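Long-range contact in anti sigma factor FlgM (Aquifex aeolicus, PDB 1RP3), which binds the flagellar sigma factor sigma-28 as its anti-sigma factor, in a complex where sigma is inactive, and so probably inhibits transcription: residues Ser8-Leu13 with Leu39-Gln44. Sequence-based numbering, arbitrary orientation.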
ATOM      1  N   SER B   8     -14.380   6.848  20.670  1.00 43.90           N
ATOM      2  CA  SER B   8     -13.953   6.583  22.043  1.00 42.77           C
ATOM      3  C   SER B   8     -14.810   5.498  22.675  1.00 40.50           C
ATOM      4  O   SER B   8     -14.325   4.673  23.437  1.00 40.71           O
ATOM      5  CB  SER B   8     -14.034   7.867  22.877  1.00 44.02           C
ATOM      6  OG  SER B   8     -13.663   7.627  24.222  1.00 46.94           O
ATOM      7  N   ARG B   9     -16.088   5.485  22.324  1.00 41.17           N
ATOM      8  CA  ARG B   9     -17.008   4.501  22.866  1.00 41.05           C
ATOM      9  C   ARG B   9     -16.717   3.140  22.258  1.00 40.07           C
ATOM     10  O   ARG B   9     -16.671   2.131  22.964  1.00 42.15           O
ATOM     11  CB  ARG B   9     -18.460   4.907  22.585  1.00 44.72           C
ATOM     12  CG  ARG B   9     -19.490   4.114  23.397  1.00 49.37           C
ATOM     13  CD  ARG B   9     -20.854   4.053  22.704  1.00 54.55           C
ATOM     14  NE  ARG B   9     -21.157   2.704  22.220  1.00 57.58           N
ATOM     15  CZ  ARG B   9     -21.490   2.410  20.966  1.00 58.62           C
ATOM     16  NH1 ARG B   9     -21.570   3.372  20.054  1.00 57.50           N
ATOM     17  NH2 ARG B   9     -21.731   1.148  20.620  1.00 58.36           N
ATOM     18  N   LEU B  10     -16.484   3.126  20.947  1.00 37.95           N
ATOM     19  CA  LEU B  10     -16.194   1.896  20.223  1.00 37.61           C
ATOM     20  C   LEU B  10     -14.895   1.266  20.697  1.00 37.91           C
ATOM     21  O   LEU B  10     -14.835   0.057  20.902  1.00 38.42           O
ATOM     22  CB  LEU B  10     -16.181   2.150  18.711  1.00 34.54           C
ATOM     23  CG  LEU B  10     -17.581   2.346  18.116  1.00 31.13           C
ATOM     24  CD1 LEU B  10     -17.496   2.854  16.697  1.00 30.84           C
ATOM     25  CD2 LEU B  10     -18.357   1.045  18.188  1.00 28.35           C
ATOM     26  N   ILE B  11     -13.873   2.094  20.915  1.00 38.74           N
ATOM     27  CA  ILE B  11     -12.581   1.622  21.412  1.00 39.42           C
ATOM     28  C   ILE B  11     -12.777   0.982  22.788  1.00 39.87           C
ATOM     29  O   ILE B  11     -12.180  -0.057  23.100  1.00 38.41           O
ATOM     30  CB  ILE B  11     -11.551   2.774  21.497  1.00 39.77           C
ATOM     31  CG1 ILE B  11     -11.069   3.142  20.094  1.00 41.77           C
ATOM     32  CG2 ILE B  11     -10.350   2.366  22.333  1.00 41.91           C
ATOM     33  CD1 ILE B  11     -10.101   4.277  20.073  1.00 42.10           C
ATOM     34  N   GLY B  12     -13.667   1.584  23.579  1.00 42.20           N
ATOM     35  CA  GLY B  12     -13.987   1.073  24.901  1.00 40.79           C
ATOM     36  C   GLY B  12     -14.540  -0.343  24.865  1.00 42.54           C
ATOM     37  O   GLY B  12     -14.189  -1.163  25.715  1.00 40.87           O
ATOM     38  N   LEU B  13     -15.387  -0.637  23.873  1.00 43.93           N
ATOM     39  CA  LEU B  13     -15.980  -1.976  23.726  1.00 45.36           C
ATOM     40  C   LEU B  13     -14.905  -2.971  23.328  1.00 46.04           C
ATOM     41  O   LEU B  13     -14.877  -4.104  23.805  1.00 46.79           O
ATOM     42  CB  LEU B  13     -17.084  -1.987  22.657  1.00 46.33           C
ATOM     43  CG  LEU B  13     -18.313  -1.113  22.888  1.00 47.32           C
ATOM     44  CD1 LEU B  13     -19.365  -1.474  21.856  1.00 46.71           C
ATOM     45  CD2 LEU B  13     -18.862  -1.340  24.290  1.00 48.99           C
ATOM     46  N   LEU B  39     -15.007  -3.438  15.095  1.00 30.05           N
ATOM     47  CA  LEU B  39     -13.955  -2.976  14.187  1.00 30.70           C
ATOM     48  C   LEU B  39     -14.568  -2.386  12.925  1.00 30.34           C
ATOM     49  O   LEU B  39     -14.122  -1.335  12.436  1.00 28.38           O
ATOM     50  CB  LEU B  39     -12.994  -4.120  13.842  1.00 27.47           C
ATOM     51  CG  LEU B  39     -12.017  -4.463  14.978  1.00 29.19           C
ATOM     52  CD1 LEU B  39     -11.357  -5.831  14.767  1.00 25.47           C
ATOM     53  CD2 LEU B  39     -10.980  -3.369  15.097  1.00 25.76           C
ATOM     54  N   SER B  40     -15.617  -3.041  12.429  1.00 30.74           N
ATOM     55  CA  SER B  40     -16.317  -2.561  11.246  1.00 31.60           C
ATOM     56  C   SER B  40     -16.937  -1.185  11.510  1.00 33.13           C
ATOM     57  O   SER B  40     -16.863  -0.280  10.671  1.00 33.09           O
ATOM     58  CB  SER B  40     -17.405  -3.535  10.817  1.00 32.12           C
ATOM     59  OG  SER B  40     -17.993  -3.072   9.617  1.00 33.19           O
ATOM     60  N   LYS B  41     -17.513  -1.020  12.695  1.00 34.41           N
ATOM     61  CA  LYS B  41     -18.117   0.257  13.042  1.00 35.92           C
ATOM     62  C   LYS B  41     -17.071   1.348  13.123  1.00 36.36           C
ATOM     63  O   LYS B  41     -17.328   2.474  12.706  1.00 37.63           O
ATOM     64  CB  LYS B  41     -18.880   0.177  14.357  1.00 38.56           C
ATOM     65  CG  LYS B  41     -20.153  -0.653  14.306  1.00 38.10           C
ATOM     66  CD  LYS B  41     -20.920  -0.446  15.599  1.00 38.10           C
ATOM     67  CE  LYS B  41     -22.216  -1.210  15.633  1.00 37.68           C
ATOM     68  NZ  LYS B  41     -22.944  -0.940  16.903  1.00 38.10           N
ATOM     69  N   ILE B  42     -15.906   1.029  13.695  1.00 35.73           N
ATOM     70  CA  ILE B  42     -14.819   2.000  13.787  1.00 31.70           C
ATOM     71  C   ILE B  42     -14.419   2.418  12.364  1.00 31.88           C
ATOM     72  O   ILE B  42     -14.249   3.607  12.093  1.00 30.34           O
ATOM     73  CB  ILE B  42     -13.589   1.435  14.555  1.00 33.05           C
ATOM     74  CG1 ILE B  42     -13.950   1.204  16.023  1.00 32.32           C
ATOM     75  CG2 ILE B  42     -12.385   2.391  14.434  1.00 31.92           C
ATOM     76  CD1 ILE B  42     -12.831   0.628  16.856  1.00 34.05           C
ATOM     77  N   ALA B  43     -14.336   1.447  11.453  1.00 29.79           N
ATOM     78  CA  ALA B  43     -13.984   1.718  10.060  1.00 32.15           C
ATOM     79  C   ALA B  43     -15.035   2.598   9.377  1.00 34.15           C
ATOM     80  O   ALA B  43     -14.694   3.503   8.601  1.00 32.52           O
ATOM     81  CB  ALA B  43     -13.820   0.416   9.288  1.00 30.15           C
ATOM     82  N   GLN B  44     -16.308   2.327   9.673  1.00 37.13           N
ATOM     83  CA  GLN B  44     -17.417   3.086   9.101  1.00 39.41           C
ATOM     84  C   GLN B  44     -17.337   4.549   9.523  1.00 42.19           C
ATOM     85  O   GLN B  44     -17.574   5.439   8.708  1.00 42.13           O
ATOM     86  CB  GLN B  44     -18.757   2.486   9.524  1.00 38.78           C
ATOM     87  CG  GLN B  44     -19.028   1.116   8.941  1.00 40.59           C
ATOM     88  CD  GLN B  44     -20.268   0.456   9.539  1.00 43.87           C
ATOM     89  OE1 GLN B  44     -21.311   1.096   9.701  1.00 47.27           O
ATOM     90  NE2 GLN B  44     -20.159  -0.834   9.858  1.00 41.30           N
TER
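Leu10 lays its isobutyl group over the start of the Lys41 side chain and against Ile42, and it contributes the largest share of the contact between two antiparallel helices. Its CB meets Ile42 CG1 at 3.6 Å. Both methyls bear on Lys41: Leu10 CD1 rests on Lys41 CB (3.8 Å) and Leu10 CD2 reaches along to Lys41 CD (3.9 Å), and the two side chains cross at about a right angle. Lys41 runs extended beyond CG, which offers its methylenes to the leucine while its amine reaches the solvent-facing margin. There Lys41 NZ stands 4.4 Å from Arg9 NH2, near the guanidinium plane; this like-charge proximity is probably eased by Glu6, which forms a salt bridge with Arg9 NH1. On the other flank Ile42 CD1 comes loosely to Ile11 CG1 at 4.5 Å. Ile42 also packs on Leu7 and Leu14, whereas Ile11 packs on Leu19 of the sigma-28 chain. The segment axes approach to 9.7 Å with 162° between their directions. Apolar side chains thus join helices 5-14 and 31-46 as an antiparallel helix pair, one face of which packs on sigma-28 in the sigma/anti-sigma complex.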